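Local coordinates for cyclopenase asqI (Emericella nidulans, PDB 5YY3), which catalyses the zinc-dependent ring contraction of 4'-methoxycyclopenin to 4'-methoxyviridicatin, with loss of methyl isocyanate, in aspoquinolone biosynthesis, at residues Arg410-Ile415 against Gln612-Ser617; Leu489-Phe494 against Ala575-Thr580. All coordinates share one frame; numbering follows the deposited sequence.

Interaction 1 (Arg410-Ile415 against Gln612-Ser617); sequences RYPQDI and QLTEDS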
ATOM      1  N   ARG A 410      -8.375  28.033  28.086  1.00 29.81           N
ATOM      2  CA  ARG A 410      -8.472  28.620  29.429  1.00 30.94           C
ATOM      3  C   ARG A 410      -8.831  30.113  29.433  1.00 29.50           C
ATOM      4  O   ARG A 410      -9.524  30.579  30.333  1.00 29.75           O
ATOM      5  CB  ARG A 410      -7.156  28.414  30.194  1.00 30.86           C
ATOM      6  CG  ARG A 410      -7.074  27.074  30.901  1.00 35.06           C
ATOM      7  CD  ARG A 410      -7.891  27.052  32.183  1.00 36.33           C
ATOM      8  NE  ARG A 410      -7.170  27.707  33.269  1.00 37.02           N
ATOM      9  CZ  ARG A 410      -7.699  28.622  34.070  1.00 38.40           C
ATOM     10  NH1 ARG A 410      -8.956  29.006  33.898  1.00 47.39           N
ATOM     11  NH2 ARG A 410      -6.967  29.168  35.030  1.00 41.67           N
ATOM     12  N   TYR A 411      -8.359  30.856  28.433  1.00 30.37           N
ATOM     13  CA  TYR A 411      -8.633  32.286  28.349  1.00 27.97           C
ATOM     14  C   TYR A 411      -9.253  32.669  27.015  1.00 26.95           C
ATOM     15  O   TYR A 411      -8.571  33.214  26.139  1.00 28.70           O
ATOM     16  CB  TYR A 411      -7.347  33.083  28.598  1.00 32.77           C
ATOM     17  CG  TYR A 411      -6.754  32.763  29.956  1.00 34.24           C
ATOM     18  CD1 TYR A 411      -7.308  33.289  31.117  1.00 32.76           C
ATOM     19  CD2 TYR A 411      -5.678  31.895  30.078  1.00 31.42           C
ATOM     20  CE1 TYR A 411      -6.789  32.969  32.366  1.00 34.03           C
ATOM     21  CE2 TYR A 411      -5.154  31.573  31.321  1.00 30.68           C
ATOM     22  CZ  TYR A 411      -5.714  32.113  32.456  1.00 32.85           C
ATOM     23  OH  TYR A 411      -5.193  31.794  33.681  1.00 37.53           O
ATOM     24  N   PRO A 412     -10.562  32.394  26.864  1.00 22.02           N
ATOM     25  CA  PRO A 412     -11.294  32.630  25.615  1.00 25.59           C
ATOM     26  C   PRO A 412     -11.328  34.117  25.269  1.00 29.70           C
ATOM     27  O   PRO A 412     -10.953  34.941  26.098  1.00 25.72           O
ATOM     28  CB  PRO A 412     -12.707  32.112  25.913  1.00 27.49           C
ATOM     29  CG  PRO A 412     -12.609  31.337  27.174  1.00 29.59           C
ATOM     30  CD  PRO A 412     -11.405  31.796  27.912  1.00 23.24           C
ATOM     31  N   GLN A 413     -11.753  34.461  24.057  1.00 29.46           N
ATOM     32  CA  GLN A 413     -11.862  35.867  23.677  1.00 28.52           C
ATOM     33  C   GLN A 413     -13.144  36.089  22.898  1.00 28.59           C
ATOM     34  O   GLN A 413     -13.615  35.196  22.188  1.00 30.73           O
ATOM     35  CB  GLN A 413     -10.647  36.327  22.856  1.00 26.50           C
ATOM     36  CG  GLN A 413     -10.400  35.540  21.572  1.00 27.92           C
ATOM     37  CD  GLN A 413      -9.086  35.904  20.895  1.00 30.01           C
ATOM     38  OE1 GLN A 413      -8.379  36.803  21.336  1.00 32.64           O
ATOM     39  NE2 GLN A 413      -8.737  35.174  19.833  1.00 28.76           N
ATOM     40  N   ASP A 414     -13.710  37.280  23.062  1.00 34.97           N
ATOM     41  CA  ASP A 414     -14.929  37.698  22.374  1.00 31.89           C
ATOM     42  C   ASP A 414     -14.650  37.943  20.887  1.00 28.75           C
ATOM     43  O   ASP A 414     -13.855  38.818  20.540  1.00 29.37           O
ATOM     44  CB  ASP A 414     -15.470  38.971  23.023  1.00 28.78           C
ATOM     45  CG  ASP A 414     -16.879  39.296  22.591  1.00 31.86           C
ATOM     46  OD1 ASP A 414     -17.251  38.980  21.440  1.00 32.19           O
ATOM     47  OD2 ASP A 414     -17.624  39.872  23.411  1.00 40.56           O
ATOM     48  N   ILE A 415     -15.316  37.200  20.007  1.00 25.59           N
ATOM     49  CA  ILE A 415     -15.018  37.296  18.583  1.00 31.03           C
ATOM     50  C   ILE A 415     -15.504  38.625  17.993  1.00 31.05           C
ATOM     51  O   ILE A 415     -15.069  39.019  16.905  1.00 31.35           O
ATOM     52  CB  ILE A 415     -15.641  36.110  17.782  1.00 30.66           C
ATOM     53  CG1 ILE A 415     -14.863  35.879  16.494  1.00 26.52           C
ATOM     54  CG2 ILE A 415     -17.103  36.360  17.443  1.00 35.03           C
ATOM     55  CD1 ILE A 415     -13.385  35.698  16.716  1.00 30.39           C
ATOM     56  N   GLN A 612     -17.978  32.858  22.262  1.00 28.23           N
ATOM     57  CA  GLN A 612     -19.244  32.460  21.647  1.00 29.22           C
ATOM     58  C   GLN A 612     -19.426  30.934  21.628  1.00 32.35           C
ATOM     59  O   GLN A 612     -20.552  30.436  21.596  1.00 33.97           O
ATOM     60  CB  GLN A 612     -19.340  33.013  20.221  1.00 26.99           C
ATOM     61  CG  GLN A 612     -19.673  34.521  20.119  1.00 30.64           C
ATOM     62  CD  GLN A 612     -18.503  35.428  20.497  1.00 29.74           C
ATOM     63  OE1 GLN A 612     -17.340  35.027  20.430  1.00 31.77           O
ATOM     64  NE2 GLN A 612     -18.810  36.662  20.874  1.00 34.37           N
ATOM     65  N   LEU A 613     -18.312  30.203  21.648  1.00 29.47           N
ATOM     66  CA  LEU A 613     -18.347  28.743  21.677  1.00 30.02           C
ATOM     67  C   LEU A 613     -18.163  28.172  23.091  1.00 29.80           C
ATOM     68  O   LEU A 613     -18.887  27.253  23.479  1.00 30.88           O
ATOM     69  CB  LEU A 613     -17.286  28.178  20.747  1.00 27.75           C
ATOM     70  CG  LEU A 613     -17.423  28.545  19.270  1.00 27.71           C
ATOM     71  CD1 LEU A 613     -16.311  27.892  18.469  1.00 24.96           C
ATOM     72  CD2 LEU A 613     -18.768  28.104  18.762  1.00 24.08           C
ATOM     73  N   THR A 614     -17.219  28.710  23.868  1.00 27.45           N
ATOM     74  CA  THR A 614     -17.010  28.202  25.225  1.00 29.87           C
ATOM     75  C   THR A 614     -18.230  28.435  26.114  1.00 34.67           C
ATOM     76  O   THR A 614     -18.453  27.679  27.068  1.00 32.23           O
ATOM     77  CB  THR A 614     -15.783  28.829  25.904  1.00 30.96           C
ATOM     78  OG1 THR A 614     -15.920  30.253  25.914  1.00 34.81           O
ATOM     79  CG2 THR A 614     -14.506  28.450  25.156  1.00 27.43           C
ATOM     80  N   GLU A 615     -19.031  29.452  25.797  1.00 32.26           N
ATOM     81  CA  GLU A 615     -20.217  29.753  26.598  1.00 39.26           C
ATOM     82  C   GLU A 615     -21.513  29.266  25.937  1.00 35.51           C
ATOM     83  O   GLU A 615     -22.597  29.429  26.490  1.00 36.40           O
ATOM     84  CB  GLU A 615     -20.299  31.264  26.889  1.00 37.00           C
ATOM     85  CG  GLU A 615     -19.161  31.777  27.789  1.00 39.80           C
ATOM     86  CD  GLU A 615     -19.138  33.302  27.934  1.00 47.26           C
ATOM     87  OE1 GLU A 615     -19.969  33.985  27.279  1.00 45.50           O
ATOM     88  OE2 GLU A 615     -18.276  33.808  28.696  1.00 47.34           O
ATOM     89  N   ASP A 616     -21.403  28.659  24.760  1.00 37.36           N
ATOM     90  CA  ASP A 616     -22.570  28.068  24.107  1.00 36.99           C
ATOM     91  C   ASP A 616     -23.253  27.093  25.056  1.00 38.23           C
ATOM     92  O   ASP A 616     -22.597  26.263  25.693  1.00 36.91           O
ATOM     93  CB  ASP A 616     -22.173  27.362  22.809  1.00 34.34           C
ATOM     94  CG  ASP A 616     -23.352  26.692  22.123  1.00 37.39           C
ATOM     95  OD1 ASP A 616     -24.473  27.259  22.128  1.00 32.63           O
ATOM     96  OD2 ASP A 616     -23.157  25.577  21.594  1.00 31.92           O
ATOM     97  N   SER A 617     -24.570  27.230  25.175  1.00 39.94           N
ATOM     98  CA  SER A 617     -25.367  26.369  26.045  1.00 39.64           C
ATOM     99  C   SER A 617     -26.227  25.427  25.200  1.00 39.11           C
ATOM    100  O   SER A 617     -26.729  24.425  25.697  1.00 44.71           O
ATOM    101  CB  SER A 617     -26.251  27.204  26.986  1.00 36.57           C
ATOM    102  OG  SER A 617     -27.038  28.148  26.271  1.00 43.65           O
TER

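Interaction 2 (Leu489-Phe494 against Ala575-Thr580); sequences LTLRLF and AFCIAT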
ATOM      1  N   LEU A 489      -9.281  49.587   8.341  1.00 36.68           N
ATOM      2  CA  LEU A 489      -9.504  48.291   8.980  1.00 34.77           C
ATOM      3  C   LEU A 489      -8.477  47.285   8.478  1.00 27.25           C
ATOM      4  O   LEU A 489      -7.743  47.555   7.539  1.00 27.93           O
ATOM      5  CB  LEU A 489     -10.932  47.811   8.715  1.00 27.53           C
ATOM      6  CG  LEU A 489     -11.197  47.724   7.218  1.00 31.39           C
ATOM      7  CD1 LEU A 489     -11.240  46.282   6.728  1.00 30.71           C
ATOM      8  CD2 LEU A 489     -12.449  48.503   6.829  1.00 34.31           C
ATOM      9  N   THR A 490      -8.414  46.141   9.132  1.00 26.05           N
ATOM     10  CA  THR A 490      -7.467  45.104   8.751  1.00 27.33           C
ATOM     11  C   THR A 490      -8.220  43.821   8.403  1.00 26.57           C
ATOM     12  O   THR A 490      -9.099  43.378   9.154  1.00 24.61           O
ATOM     13  CB  THR A 490      -6.441  44.827   9.873  1.00 28.16           C
ATOM     14  OG1 THR A 490      -5.653  45.999  10.101  1.00 35.63           O
ATOM     15  CG2 THR A 490      -5.503  43.660   9.496  1.00 28.33           C
ATOM     16  N   LEU A 491      -7.892  43.258   7.239  1.00 26.68           N
ATOM     17  CA  LEU A 491      -8.485  42.003   6.774  1.00 25.54           C
ATOM     18  C   LEU A 491      -7.544  40.861   7.124  1.00 27.38           C
ATOM     19  O   LEU A 491      -6.359  40.903   6.778  1.00 25.87           O
ATOM     20  CB  LEU A 491      -8.741  42.035   5.266  1.00 23.86           C
ATOM     21  CG  LEU A 491      -9.782  43.021   4.747  1.00 22.24           C
ATOM     22  CD1 LEU A 491      -9.875  42.904   3.254  1.00 22.03           C
ATOM     23  CD2 LEU A 491     -11.136  42.757   5.387  1.00 24.50           C
ATOM     24  N   ARG A 492      -8.070  39.851   7.811  1.00 23.19           N
ATOM     25  CA  ARG A 492      -7.264  38.714   8.227  1.00 24.85           C
ATOM     26  C   ARG A 492      -7.756  37.428   7.578  1.00 24.51           C
ATOM     27  O   ARG A 492      -8.885  36.988   7.831  1.00 24.97           O
ATOM     28  CB  ARG A 492      -7.282  38.578   9.751  1.00 26.80           C
ATOM     29  CG  ARG A 492      -6.908  39.851  10.464  1.00 24.03           C
ATOM     30  CD  ARG A 492      -7.163  39.734  11.941  1.00 27.02           C
ATOM     31  NE  ARG A 492      -6.741  40.944  12.623  1.00 29.83           N
ATOM     32  CZ  ARG A 492      -5.535  41.125  13.138  1.00 32.14           C
ATOM     33  NH1 ARG A 492      -4.636  40.154  13.064  1.00 29.02           N
ATOM     34  NH2 ARG A 492      -5.238  42.272  13.731  1.00 35.10           N
ATOM     35  N   LEU A 493      -6.906  36.830   6.752  1.00 18.00           N
ATOM     36  CA  LEU A 493      -7.280  35.645   5.983  1.00 22.01           C
ATOM     37  C   LEU A 493      -6.622  34.354   6.494  1.00 25.16           C
ATOM     38  O   LEU A 493      -5.392  34.278   6.640  1.00 24.21           O
ATOM     39  CB  LEU A 493      -6.921  35.840   4.508  1.00 19.91           C
ATOM     40  CG  LEU A 493      -7.058  34.605   3.612  1.00 21.26           C
ATOM     41  CD1 LEU A 493      -8.498  34.274   3.336  1.00 19.25           C
ATOM     42  CD2 LEU A 493      -6.282  34.772   2.321  1.00 23.67           C
ATOM     43  N   PHE A 494      -7.464  33.352   6.746  1.00 21.80           N
ATOM     44  CA  PHE A 494      -7.048  32.021   7.157  1.00 19.65           C
ATOM     45  C   PHE A 494      -7.696  30.954   6.265  1.00 24.78           C
ATOM     46  O   PHE A 494      -8.799  31.159   5.727  1.00 23.31           O
ATOM     47  CB  PHE A 494      -7.433  31.753   8.616  1.00 21.57           C
ATOM     48  CG  PHE A 494      -6.661  32.566   9.633  1.00 23.78           C
ATOM     49  CD1 PHE A 494      -7.017  33.882   9.911  1.00 21.76           C
ATOM     50  CD2 PHE A 494      -5.618  31.986  10.359  1.00 21.89           C
ATOM     51  CE1 PHE A 494      -6.327  34.625  10.864  1.00 22.68           C
ATOM     52  CE2 PHE A 494      -4.923  32.715  11.320  1.00 26.05           C
ATOM     53  CZ  PHE A 494      -5.276  34.042  11.577  1.00 25.67           C
ATOM     54  N   ALA A 575     -11.989  29.041   3.321  1.00 25.61           N
ATOM     55  CA  ALA A 575     -11.335  30.324   3.528  1.00 21.57           C
ATOM     56  C   ALA A 575     -12.150  31.145   4.504  1.00 24.45           C
ATOM     57  O   ALA A 575     -13.371  31.126   4.467  1.00 27.71           O
ATOM     58  CB  ALA A 575     -11.163  31.069   2.230  1.00 21.03           C
ATOM     59  N   PHE A 576     -11.454  31.855   5.383  1.00 21.90           N
ATOM     60  CA  PHE A 576     -12.065  32.641   6.437  1.00 22.72           C
ATOM     61  C   PHE A 576     -11.452  34.032   6.403  1.00 24.23           C
ATOM     62  O   PHE A 576     -10.233  34.176   6.275  1.00 24.48           O
ATOM     63  CB  PHE A 576     -11.844  31.961   7.798  1.00 20.35           C
ATOM     64  CG  PHE A 576     -12.012  32.871   8.984  1.00 22.45           C
ATOM     65  CD1 PHE A 576     -10.947  33.631   9.453  1.00 24.19           C
ATOM     66  CD2 PHE A 576     -13.218  32.931   9.663  1.00 22.20           C
ATOM     67  CE1 PHE A 576     -11.084  34.441  10.551  1.00 20.15           C
ATOM     68  CE2 PHE A 576     -13.365  33.749  10.773  1.00 22.56           C
ATOM     69  CZ  PHE A 576     -12.301  34.504  11.215  1.00 25.57           C
ATOM     70  N   CYS A 577     -12.297  35.052   6.502  1.00 23.32           N
ATOM     71  CA  CYS A 577     -11.817  36.417   6.514  1.00 23.54           C
ATOM     72  C   CYS A 577     -12.564  37.195   7.586  1.00 24.93           C
ATOM     73  O   CYS A 577     -13.799  37.208   7.632  1.00 24.96           O
ATOM     74  CB  CYS A 577     -11.981  37.085   5.142  1.00 25.16           C
ATOM     75  SG  CYS A 577     -11.067  38.677   5.041  1.00 24.30           S
ATOM     76  N   ILE A 578     -11.808  37.819   8.474  1.00 26.43           N
ATOM     77  CA  ILE A 578     -12.402  38.668   9.492  1.00 24.75           C
ATOM     78  C   ILE A 578     -11.877  40.098   9.310  1.00 27.43           C
ATOM     79  O   ILE A 578     -10.715  40.306   8.938  1.00 25.54           O
ATOM     80  CB  ILE A 578     -12.110  38.131  10.932  1.00 25.99           C
ATOM     81  CG1 ILE A 578     -12.760  39.021  11.998  1.00 24.21           C
ATOM     82  CG2 ILE A 578     -10.618  37.991  11.194  1.00 26.83           C
ATOM     83  CD1 ILE A 578     -12.665  38.441  13.403  1.00 22.25           C
ATOM     84  N   ALA A 579     -12.745  41.083   9.521  1.00 26.82           N
ATOM     85  CA  ALA A 579     -12.306  42.475   9.493  1.00 24.40           C
ATOM     86  C   ALA A 579     -12.209  43.017  10.914  1.00 27.18           C
ATOM     87  O   ALA A 579     -13.188  43.022  11.665  1.00 23.84           O
ATOM     88  CB  ALA A 579     -13.257  43.335   8.643  1.00 20.61           C
ATOM     89  N   THR A 580     -11.023  43.464  11.301  1.00 25.41           N
ATOM     90  CA  THR A 580     -10.879  44.023  12.633  1.00 28.56           C
ATOM     91  C   THR A 580     -10.575  45.512  12.590  1.00 27.31           C
ATOM     92  O   THR A 580      -9.971  46.018  11.640  1.00 25.14           O
ATOM     93  CB  THR A 580      -9.769  43.293  13.450  1.00 26.63           C
ATOM     94  OG1 THR A 580      -8.510  43.379  12.768  1.00 24.53           O
ATOM     95  CG2 THR A 580     -10.135  41.836  13.652  1.00 25.08           C
TER

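Interaction 1 (Arg410-Ile415 against Gln612-Ser617)
Q612 joins D414 and I415 in a small, largely polar contact between a loop and the short helix 611-614, at the junction between the helical part of this hemocyanin-like chain, where helix 391-410 ends, and the Ig-like domain that holds 612-617. It is structural packing away from the zinc site, and the two segments bury 212 Å² together. A glutamine suits this place because its amide offers a donor and an acceptor side by side, and both are used. NE2 gives a hydrogen bond of 2.9 Å to D414 OD1, which lies close to the amide plane of Q612. At the aspartate end NE2 stands above the carboxylate, 55° out of its plane. The other half of the amide receives the backbone: I415 N donates to Q612 OE1 at 3.0 Å, its N-H pointing nearly straight at the oxygen (162°). A bend at chi2 (74°) swings CD of Q612 round to the loop. D414 OD1 is also hydrogen-bonded to T416 OG1.

I415 crosses Q612 at about a right angle and lays its CG2 methyl 3.5 Å from Q612 CD, lining the amide with hydrocarbon. Further along, P412 CG lies 3.7 Å from T614 OG1, and the T614 methyl touches the same ring. This is packing and not a polar bond; OG1 makes weak hydrogen bonds back to W610 O and T611 O. Proline suits the place because its ring restricts phi to a value an extended loop can use and presents a rigid apolar surface.

Beyond the two segments, Q413 turns away and binds N607 through NE2, with backbone hydrogen bonds to A609 and T611. Helix 623-626 packs on the other helix, through I626 against Q612 and L613.

Interaction 2 (Leu489-Phe494 against Ala575-Thr580)
R492 and I578 form the middle hydrogen-bonded pair of an antiparallel ladder, with T490-T580 and F494-F576 as the outer two. Each pair is closed by two backbone bonds; R492 N to I578 O measures 2.9 Å. At the non-hydrogen-bonded pairs L491-A579 and L493-C577 the strands come closer, and CA-H...O contacts such as C577 CA to R492 O (3.3 Å) fill in.

The polar side-chain bond is R492 NE to T580 OG1, 3.0 Å and nearly straight (171°), with the hydroxyl at the guanidinium edge, in its plane. An arm extended from CG to NE reaches diagonally past I578 to this threonine. D598 and D582 form salt bridges with NH1 and NH2, so the buried charge is probably balanced, and D582 also binds T490 and T580 hydroxyls.

These strands, 487-497 and 571-580, pair antiparallel in the hemocyanin-type Ig-like domain.

One face of their sheet sets the small A579 and C577 opposite L491 and L493, with A579 CB 3.9 Å from L491 CD2; W469 packs on both leucines and C577. On the R492 face, F494 and F576 lie side by side, F494 CD1 coming to the F576 ring edge, near its plane, 4.0 Å from F576 CD1; F606 meets both rings edge-to-face.

The centres of the two interactions lie about 19 Å apart, on the same side of the chain's centre. Along the sequence 410-415 comes first, then 489-494, 575-580 and 612-617, so the strand pairing falls wholly within the span that interaction 1 closes. Strand 571-580 is followed in the chain by helix 611-614, which puts one half of each interaction on successive elements. They also touch directly, I415 O packing on I578 CD1. Interaction 2 is one strand pairing within the Ig-like sheet, while interaction 1 ties the exit from helix 391-410 to a helix following that sheet strand; both lie away from the zinc site.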